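Local coordinates for hypothetical protein (Neisseria meningitidis, PDB 2I45) that is of unknown function but belongs to the cupin family, whose small beta-barrel proteins often bind metal ions or small ligands, at residues L37-W42 with R86-N91; K50-V55 with C93-I98; V61-G66 with K81-R86. All coordinates share one frame; numbering follows the deposited sequence.

Contact 1: L37-W42 with R86-N91; sequences LGDYGW and RPRSEN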
loop_
_atom_site.group_PDB
_atom_site.type_symbol
_atom_site.label_atom_id
_atom_site.label_comp_id
_atom_site.label_asym_id
_atom_site.label_seq_id
_atom_site.Cartn_x
_atom_site.Cartn_y
_atom_site.Cartn_z
ATOM N N LEU B 37 -9.520 4.937 -16.500
ATOM C CA LEU B 37 -10.827 5.369 -16.959
ATOM C C LEU B 37 -11.299 4.344 -18.014
ATOM O O LEU B 37 -10.466 3.783 -18.716
ATOM C CB LEU B 37 -10.733 6.765 -17.531
ATOM C CG LEU B 37 -12.096 7.449 -17.774
ATOM C CD1 LEU B 37 -13.005 7.405 -16.573
ATOM C CD2 LEU B 37 -11.944 8.897 -18.180
ATOM N N GLY B 38 -12.607 4.073 -18.088
ATOM C CA GLY B 38 -13.149 2.945 -18.902
ATOM C C GLY B 38 -12.337 1.671 -18.713
ATOM O O GLY B 38 -11.997 1.356 -17.596
ATOM N N ASP B 39 -11.975 0.962 -19.792
ATOM C CA ASP B 39 -10.988 -0.116 -19.695
ATOM C C ASP B 39 -10.225 -0.358 -20.965
ATOM O O ASP B 39 -10.502 0.240 -22.010
ATOM C CB ASP B 39 -11.666 -1.432 -19.349
ATOM C CG ASP B 39 -12.760 -1.793 -20.367
ATOM O OD1 ASP B 39 -13.896 -1.227 -20.242
ATOM O OD2 ASP B 39 -12.478 -2.609 -21.271
ATOM N N TYR B 40 -9.257 -1.278 -20.880
ATOM C CA TYR B 40 -8.465 -1.627 -22.040
ATOM C C TYR B 40 -8.445 -3.088 -22.228
ATOM O O TYR B 40 -7.447 -3.614 -22.709
ATOM C CB TYR B 40 -7.015 -1.143 -21.924
ATOM C CG TYR B 40 -6.795 0.187 -22.588
ATOM C CD1 TYR B 40 -7.205 1.361 -21.930
ATOM C CD2 TYR B 40 -6.238 0.302 -23.876
ATOM C CE1 TYR B 40 -7.058 2.602 -22.462
ATOM C CE2 TYR B 40 -6.074 1.607 -24.442
ATOM C CZ TYR B 40 -6.509 2.739 -23.680
ATOM O OH TYR B 40 -6.421 4.055 -24.065
ATOM N N GLY B 41 -9.510 -3.751 -21.811
ATOM C CA GLY B 41 -9.592 -5.191 -21.978
ATOM C C GLY B 41 -8.874 -6.021 -20.916
ATOM O O GLY B 41 -8.681 -5.576 -19.783
ATOM N N TRP B 42 -8.537 -7.268 -21.272
ATOM C CA TRP B 42 -8.067 -8.205 -20.299
ATOM C C TRP B 42 -6.567 -8.093 -20.272
ATOM O O TRP B 42 -5.978 -7.885 -21.291
ATOM C CB TRP B 42 -8.547 -9.630 -20.657
ATOM C CG TRP B 42 -10.023 -9.791 -20.503
ATOM C CD1 TRP B 42 -10.948 -9.436 -21.390
ATOM C CD2 TRP B 42 -10.717 -10.295 -19.359
ATOM N NE1 TRP B 42 -12.211 -9.639 -20.881
ATOM C CE2 TRP B 42 -12.102 -10.182 -19.634
ATOM C CE3 TRP B 42 -10.302 -10.815 -18.105
ATOM C CZ2 TRP B 42 -13.106 -10.599 -18.718
ATOM C CZ3 TRP B 42 -11.273 -11.238 -17.201
ATOM C CH2 TRP B 42 -12.668 -11.112 -17.501
ATOM N N ARG B 86 -9.524 -7.956 -15.831
ATOM C CA ARG B 86 -9.846 -6.795 -16.604
ATOM C C ARG B 86 -10.040 -5.616 -15.655
ATOM O O ARG B 86 -11.113 -5.426 -15.109
ATOM C CB ARG B 86 -11.058 -7.025 -17.513
ATOM C CG ARG B 86 -11.775 -5.712 -17.893
ATOM C CD ARG B 86 -12.918 -5.848 -18.909
ATOM N NE ARG B 86 -14.013 -6.671 -18.415
ATOM C CZ ARG B 86 -14.794 -7.381 -19.224
ATOM N NH1 ARG B 86 -14.630 -7.334 -20.570
ATOM N NH2 ARG B 86 -15.725 -8.164 -18.699
ATOM N N PRO B 87 -8.986 -4.831 -15.451
ATOM C CA PRO B 87 -9.023 -3.665 -14.576
ATOM C C PRO B 87 -9.833 -2.581 -15.217
ATOM O O PRO B 87 -9.766 -2.469 -16.407
ATOM C CB PRO B 87 -7.566 -3.215 -14.547
ATOM C CG PRO B 87 -6.872 -3.871 -15.695
ATOM C CD PRO B 87 -7.673 -5.069 -16.078
ATOM N N ARG B 88 -10.507 -1.717 -14.467
ATOM C CA ARG B 88 -11.436 -0.823 -15.116
ATOM C C ARG B 88 -12.089 0.216 -14.153
ATOM O O ARG B 88 -12.148 -0.022 -12.939
ATOM C CB ARG B 88 -12.433 -1.758 -15.693
ATOM C CG ARG B 88 -13.750 -1.195 -16.012
ATOM C CD ARG B 88 -14.823 -1.631 -15.043
ATOM N NE ARG B 88 -15.120 -3.055 -14.905
ATOM C CZ ARG B 88 -16.156 -3.447 -14.151
ATOM N NH1 ARG B 88 -16.398 -4.717 -13.922
ATOM N NH2 ARG B 88 -16.934 -2.530 -13.570
ATOM N N SER B 89 -12.554 1.365 -14.649
ATOM C CA SER B 89 -13.024 2.424 -13.760
ATOM C C SER B 89 -14.125 3.316 -14.362
ATOM O O SER B 89 -13.937 3.976 -15.373
ATOM C CB SER B 89 -11.862 3.307 -13.330
ATOM O OG SER B 89 -12.319 4.368 -12.508
ATOM N N GLU B 90 -15.267 3.317 -13.708
ATOM C CA GLU B 90 -16.465 3.922 -14.213
ATOM C C GLU B 90 -16.302 5.447 -14.340
ATOM O O GLU B 90 -16.517 5.994 -15.413
ATOM C CB GLU B 90 -17.627 3.481 -13.313
ATOM C CG GLU B 90 -19.057 3.939 -13.678
ATOM C CD GLU B 90 -19.728 2.999 -14.659
ATOM O OE1 GLU B 90 -20.974 3.197 -14.869
ATOM O OE2 GLU B 90 -19.008 2.056 -15.200
ATOM N N ASN B 91 -15.855 6.117 -13.292
ATOM C CA ASN B 91 -15.537 7.545 -13.377
ATOM C C ASN B 91 -14.075 7.955 -13.149
ATOM O O ASN B 91 -13.792 9.129 -12.919
ATOM C CB ASN B 91 -16.469 8.297 -12.457
ATOM C CG ASN B 91 -17.863 8.173 -12.932
ATOM O OD1 ASN B 91 -18.201 8.728 -13.977
ATOM N ND2 ASN B 91 -18.661 7.362 -12.261
HETATM O O HOH W 1 -8.822 -3.025 -18.956
#
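Trp-42 and Arg-86 pack together where the loop leaving strand 29-37 runs antiparallel beside strand 85-89 of the cupin fold. Arg-86 CB sits squarely over the indole face, 3.8 Å from the centroid of the six-membered ring, a CH-pi contact. CG is anti to the backbone N (chi1 156°) and the chain bends at chi3; the guanidinium lies by the same indole, its plane turned 47° from the ring. Trp-42 CZ2 lies over the guanidinium, 3.7 Å from Arg-86 CZ, while Asp-62 takes the Arg-86 NE hydrogen in a salt bridge.

Further along, a backbone bond runs from Ser-89 N to Gly-38 O (3.0 Å). Beside it Asp-39 CB and Arg-88 CB touch at 3.7 Å; the far end of Arg-88 also goes to Asp-62. Leu-37 CD1 rests against the turning chain at Asn-91 C.

The loop's shape is held from within by an Asx turn, in which Gly-41 N donates to the anti lone pair of Asp-39 OD2. A water links the two segments: it accepts from Tyr-40 N and donates to Gly-41 O and to Pro-87 O, the last at 2.8 Å.

Contact 2: K50-V55 with C93-I98; sequences KVLFAV and CSLVLI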
loop_
_atom_site.group_PDB
_atom_site.type_symbol
_atom_site.label_atom_id
_atom_site.label_comp_id
_atom_site.label_asym_id
_atom_site.label_seq_id
_atom_site.Cartn_x
_atom_site.Cartn_y
_atom_site.Cartn_z
ATOM N N LYS B 50 0.307 -8.598 -7.309
ATOM C CA LYS B 50 0.247 -7.132 -7.248
ATOM C C LYS B 50 -0.775 -6.704 -6.210
ATOM O O LYS B 50 -1.850 -7.312 -6.091
ATOM C CB LYS B 50 -0.093 -6.528 -8.630
ATOM C CG LYS B 50 0.955 -6.835 -9.785
ATOM C CD LYS B 50 0.256 -7.111 -11.229
ATOM C CE LYS B 50 0.164 -8.706 -11.605
ATOM N NZ LYS B 50 -0.109 -9.048 -13.045
ATOM N N VAL B 51 -0.454 -5.673 -5.429
ATOM C CA VAL B 51 -1.395 -5.200 -4.457
ATOM C C VAL B 51 -1.886 -3.985 -5.163
ATOM O O VAL B 51 -1.111 -3.419 -5.894
ATOM C CB VAL B 51 -0.728 -4.811 -3.165
ATOM C CG1 VAL B 51 -1.753 -4.120 -2.254
ATOM C CG2 VAL B 51 -0.045 -6.075 -2.467
ATOM N N LEU B 52 -3.162 -3.604 -4.987
ATOM C CA LEU B 52 -3.752 -2.492 -5.695
ATOM C C LEU B 52 -4.360 -1.612 -4.671
ATOM O O LEU B 52 -5.091 -2.078 -3.794
ATOM C CB LEU B 52 -4.900 -2.926 -6.624
ATOM C CG LEU B 52 -4.951 -3.931 -7.820
ATOM C CD1 LEU B 52 -5.636 -3.306 -9.086
ATOM C CD2 LEU B 52 -3.618 -4.496 -8.163
ATOM N N PHE B 53 -4.099 -0.316 -4.746
ATOM C CA PHE B 53 -4.655 0.486 -3.721
ATOM C C PHE B 53 -5.341 1.687 -4.371
ATOM O O PHE B 53 -4.749 2.395 -5.175
ATOM C CB PHE B 53 -3.604 0.793 -2.638
ATOM C CG PHE B 53 -3.990 1.931 -1.708
ATOM C CD1 PHE B 53 -5.177 1.900 -1.000
ATOM C CD2 PHE B 53 -3.141 3.020 -1.536
ATOM C CE1 PHE B 53 -5.567 2.949 -0.120
ATOM C CE2 PHE B 53 -3.494 4.069 -0.699
ATOM C CZ PHE B 53 -4.744 4.044 0.024
ATOM N N ALA B 54 -6.611 1.888 -4.047
ATOM C CA ALA B 54 -7.379 2.856 -4.785
ATOM C C ALA B 54 -7.203 4.082 -4.032
ATOM O O ALA B 54 -8.007 4.382 -3.066
ATOM C CB ALA B 54 -8.812 2.498 -4.819
ATOM N N VAL B 55 -6.153 4.789 -4.446
ATOM C CA VAL B 55 -5.783 6.054 -3.788
ATOM C C VAL B 55 -6.905 7.055 -3.897
ATOM O O VAL B 55 -7.332 7.576 -2.904
ATOM C CB VAL B 55 -4.485 6.714 -4.291
ATOM C CG1 VAL B 55 -4.219 7.937 -3.487
ATOM C CG2 VAL B 55 -3.281 5.738 -4.199
ATOM N N CYS B 93 -9.964 6.450 -11.650
ATOM C CA CYS B 93 -9.342 6.004 -10.429
ATOM C C CYS B 93 -7.854 6.226 -10.518
ATOM O O CYS B 93 -7.215 5.809 -11.537
ATOM C CB CYS B 93 -9.503 4.487 -10.277
ATOM S SG CYS B 93 -8.929 3.863 -8.662
ATOM N N SER B 94 -7.290 6.807 -9.444
ATOM C CA SER B 94 -5.851 6.807 -9.227
ATOM C C SER B 94 -5.436 5.676 -8.320
ATOM O O SER B 94 -5.984 5.531 -7.231
ATOM C CB SER B 94 -5.432 8.115 -8.615
ATOM O OG SER B 94 -5.917 9.157 -9.439
ATOM N N LEU B 95 -4.427 4.922 -8.749
ATOM C CA LEU B 95 -4.160 3.634 -8.163
ATOM C C LEU B 95 -2.678 3.323 -8.034
ATOM O O LEU B 95 -1.926 3.510 -8.986
ATOM C CB LEU B 95 -4.791 2.584 -9.080
ATOM C CG LEU B 95 -4.163 1.172 -9.247
ATOM C CD1 LEU B 95 -4.543 0.220 -8.121
ATOM C CD2 LEU B 95 -4.627 0.502 -10.516
ATOM N N VAL B 96 -2.276 2.790 -6.881
ATOM C CA VAL B 96 -0.943 2.248 -6.734
ATOM C C VAL B 96 -0.935 0.742 -6.859
ATOM O O VAL B 96 -1.677 0.029 -6.158
ATOM C CB VAL B 96 -0.297 2.570 -5.379
ATOM C CG1 VAL B 96 1.150 2.008 -5.378
ATOM C CG2 VAL B 96 -0.313 4.021 -5.128
ATOM N N LEU B 97 -0.096 0.258 -7.745
ATOM C CA LEU B 97 0.241 -1.148 -7.719
ATOM C C LEU B 97 1.542 -1.386 -6.995
ATOM O O LEU B 97 2.442 -0.555 -7.126
ATOM C CB LEU B 97 0.423 -1.675 -9.138
ATOM C CG LEU B 97 -0.757 -2.464 -9.703
ATOM C CD1 LEU B 97 -1.787 -1.517 -10.308
ATOM C CD2 LEU B 97 -0.284 -3.506 -10.726
ATOM N N ILE B 98 1.664 -2.525 -6.299
ATOM C CA ILE B 98 2.905 -2.891 -5.620
ATOM C C ILE B 98 3.381 -4.329 -5.929
ATOM O O ILE B 98 2.606 -5.266 -5.919
ATOM C CB ILE B 98 2.793 -2.695 -4.070
ATOM C CG1 ILE B 98 2.486 -1.254 -3.745
ATOM C CG2 ILE B 98 4.053 -3.042 -3.378
ATOM C CD1 ILE B 98 1.099 -1.010 -3.208
#
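Leu-52 and Leu-95 cross obliquely on one face of an antiparallel strand pair at the middle of the five-stranded sheet of the cupin barrel, with Leu-95 CD1 pressed 3.5 Å from Leu-52 CB. This is the tightly packed part: the same methyl also reaches Phe-53 N, and Met-59 of strand 59-63 touches both leucines. On the reverse face Val-51 stands beside Ile-98, CB to CB 4.2 Å, and Val-55 CG2 meets Val-96 CG2 at 3.6 Å. Helix 8-13 packs on Phe-53, Val-55 and Val-96, and the Phe-53 ring meets Phe-53 of the second subunit.

Backbone bonding is regular from Val-51 to Phe-53. Val-51 and Ile-98 exchange two hydrogen bonds, as do Phe-53 and Val-96, the shortest running from Phe-53 N to Val-96 O (2.8 Å).

The Lys-50 side is partly exposed, though its backbone pairing is sound: Leu-97 lies alongside the lysine, pointing the same way, and Leu-97 CD2 is 3.7 Å from each of Lys-50 CB, CG and CD, while the lysine end leads away. Bonding weakens at the other end, where an inverse gamma turn centred on Ala-54 bends the strand, and Val-55 N reaches Ser-94 O by a weak bond with an angle of 115° at the hydrogen; Ala-54 CB is 4.1 Å from Cys-93 SG.

With alternate backbone groups paired here, others bonded to the neighbouring strands, and nearly all the meeting side chains apolar, one face is suited to the barrel interior and the other to burial against the helix and the second subunit.

Contact 3: V61-G66 with K81-R86; sequences VDFADG and KSVSHR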
loop_
_atom_site.group_PDB
_atom_site.type_symbol
_atom_site.label_atom_id
_atom_site.label_comp_id
_atom_site.label_asym_id
_atom_site.label_seq_id
_atom_site.Cartn_x
_atom_site.Cartn_y
_atom_site.Cartn_z
ATOM N N VAL B 61 -12.405 -4.851 -10.803
ATOM C CA VAL B 61 -11.601 -5.781 -11.558
ATOM C C VAL B 61 -12.462 -6.980 -11.820
ATOM O O VAL B 61 -12.943 -7.618 -10.873
ATOM C CB VAL B 61 -10.353 -6.223 -10.804
ATOM C CG1 VAL B 61 -9.514 -7.181 -11.711
ATOM C CG2 VAL B 61 -9.529 -5.034 -10.404
ATOM N N ASP B 62 -12.726 -7.241 -13.097
ATOM C CA ASP B 62 -13.300 -8.520 -13.542
ATOM C C ASP B 62 -12.238 -9.624 -13.592
ATOM O O ASP B 62 -11.117 -9.378 -14.050
ATOM C CB ASP B 62 -13.869 -8.323 -14.924
ATOM C CG ASP B 62 -14.971 -7.288 -14.938
ATOM O OD1 ASP B 62 -15.676 -7.181 -13.901
ATOM O OD2 ASP B 62 -15.150 -6.596 -15.986
ATOM N N PHE B 63 -12.596 -10.820 -13.125
ATOM C CA PHE B 63 -11.778 -12.022 -13.372
ATOM C C PHE B 63 -12.320 -13.087 -14.377
ATOM O O PHE B 63 -13.534 -13.153 -14.655
ATOM C CB PHE B 63 -11.494 -12.726 -12.074
ATOM C CG PHE B 63 -10.806 -11.868 -11.072
ATOM C CD1 PHE B 63 -9.433 -11.851 -10.990
ATOM C CD2 PHE B 63 -11.542 -11.084 -10.186
ATOM C CE1 PHE B 63 -8.772 -11.054 -10.001
ATOM C CE2 PHE B 63 -10.898 -10.268 -9.228
ATOM C CZ PHE B 63 -9.509 -10.261 -9.143
ATOM N N ALA B 64 -11.401 -13.954 -14.831
ATOM C CA ALA B 64 -11.649 -14.951 -15.880
ATOM C C ALA B 64 -12.623 -16.008 -15.415
ATOM O O ALA B 64 -13.274 -16.675 -16.208
ATOM C CB ALA B 64 -10.328 -15.601 -16.383
ATOM N N ASP B 65 -12.768 -16.117 -14.116
ATOM C CA ASP B 65 -13.682 -17.089 -13.538
ATOM C C ASP B 65 -15.079 -16.495 -13.257
ATOM O O ASP B 65 -15.927 -17.140 -12.609
ATOM C CB ASP B 65 -13.056 -17.712 -12.289
ATOM C CG ASP B 65 -13.085 -16.780 -11.068
ATOM O OD1 ASP B 65 -13.748 -15.681 -11.095
ATOM O OD2 ASP B 65 -12.452 -17.195 -10.044
ATOM N N GLY B 66 -15.328 -15.280 -13.741
ATOM C CA GLY B 66 -16.660 -14.740 -13.577
ATOM C C GLY B 66 -16.807 -13.771 -12.444
ATOM O O GLY B 66 -17.587 -12.867 -12.535
ATOM N N LYS B 81 -0.644 -13.263 -9.558
ATOM C CA LYS B 81 -0.018 -13.442 -10.895
ATOM C C LYS B 81 -0.865 -14.491 -11.528
ATOM O O LYS B 81 -1.486 -15.237 -10.805
ATOM C CB LYS B 81 1.306 -14.046 -10.685
ATOM N N SER B 82 -0.957 -14.510 -12.872
ATOM C CA SER B 82 -1.496 -15.648 -13.682
ATOM C C SER B 82 -2.993 -15.938 -13.540
ATOM O O SER B 82 -3.485 -17.110 -13.532
ATOM C CB SER B 82 -0.688 -16.872 -13.302
ATOM O OG SER B 82 0.640 -16.468 -12.798
ATOM N N VAL B 83 -3.671 -14.821 -13.415
ATOM C CA VAL B 83 -5.067 -14.743 -13.318
ATOM C C VAL B 83 -5.290 -13.642 -14.334
ATOM O O VAL B 83 -4.807 -12.526 -14.165
ATOM C CB VAL B 83 -5.375 -14.366 -11.864
ATOM C CG1 VAL B 83 -6.458 -13.255 -11.740
ATOM C CG2 VAL B 83 -5.722 -15.619 -11.080
ATOM N N SER B 84 -5.972 -13.947 -15.419
ATOM C CA SER B 84 -6.362 -12.929 -16.365
ATOM C C SER B 84 -7.495 -12.100 -15.770
ATOM O O SER B 84 -8.434 -12.667 -15.237
ATOM C CB SER B 84 -6.782 -13.622 -17.641
ATOM O OG SER B 84 -7.982 -13.093 -18.214
ATOM N N HIS B 85 -7.388 -10.769 -15.839
ATOM C CA HIS B 85 -8.340 -9.897 -15.240
ATOM C C HIS B 85 -8.441 -8.664 -16.073
ATOM O O HIS B 85 -7.577 -8.340 -16.894
ATOM C CB HIS B 85 -7.876 -9.461 -13.867
ATOM C CG HIS B 85 -6.515 -8.828 -13.872
ATOM N ND1 HIS B 85 -5.352 -9.563 -14.037
ATOM C CD2 HIS B 85 -6.126 -7.533 -13.765
ATOM C CE1 HIS B 85 -4.310 -8.747 -14.016
ATOM N NE2 HIS B 85 -4.757 -7.515 -13.864
ATOM N N ARG B 86 -9.524 -7.956 -15.831
ATOM C CA ARG B 86 -9.846 -6.795 -16.604
ATOM C C ARG B 86 -10.040 -5.616 -15.655
ATOM O O ARG B 86 -11.113 -5.426 -15.109
ATOM C CB ARG B 86 -11.058 -7.025 -17.513
ATOM C CG ARG B 86 -11.775 -5.712 -17.893
ATOM C CD ARG B 86 -12.918 -5.848 -18.909
ATOM N NE ARG B 86 -14.013 -6.671 -18.415
ATOM C CZ ARG B 86 -14.794 -7.381 -19.224
ATOM N NH1 ARG B 86 -14.630 -7.334 -20.570
ATOM N NH2 ARG B 86 -15.725 -8.164 -18.699
#
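Asp-62 and Arg-86 face each other as an antiparallel hydrogen-bonded pair and are joined by charge as well. In the salt bridge Arg-86 NE donates to Asp-62 OD2 at 2.7 Å, almost in the guanidinium plane and on the oxygen's anti lone pair; NH2 adds a weak second bond to the same atom. Both donors thus go to one oxygen, with the carboxylate and guanidinium planes 85° apart. The other oxygen, OD1, binds Arg-88, placing the carboxylate between two arginines, which would be expected to stabilise its negative charge.

Backbone bonds continue the pairing. Arg-86 N donates to Asp-62 O at 2.8 Å, and Asp-62 N returns a longer bond (3.2 Å) to Arg-86 O. Past Phe-63 the segments diverge, and Ala-64 N makes a weak bond of 3.3 Å to Ser-84 O. The chain from Phe-63 to Gly-66 then folds into a type I turn, closed by Gly-66 N to Phe-63 O.

Apolar packing lies on the face carrying Phe-63 and His-85. Val-83 CG1 meets the Phe-63 ring at its edge, 3.4 Å from CD1, and Val-61 CG1 touches His-85 CB at 3.5 Å. The imidazole is fixed from its own segment: ND1 donates in the ring plane to Val-83 O, a nearly straight bond of 3.0 Å.

Central strand 59-63 thus pairs with strand 85-89, an outer strand of the smaller, three-stranded antiparallel sheet in this chain, an arrangement that belongs to the two-sheeted cupin barrel.

Contacts 1 and 3 lie about 13 Å apart, centre to centre, and share Arg-86 and strand 85-89; they meet directly through the Arg-88 to Asp-62 salt bridge and where Trp-42 packs on Ser-84, His-85 and Phe-63. Strand 85-89 is thus paired with strand 59-63 in contact 3 and approached by the 37-42 loop in contact 1. Contact 2, centred about 14 Å from contact 1 and 16 Å from contact 3, belongs to the larger sheet near the centre of the chain. From strand 50-56 to strand 92-99 the chain passes between the sheets four times. Contacts 1 and 2 alternate along the sequence and contact 3 falls within both spans; the strand-to-strand connections join the two sheets into one cupin domain.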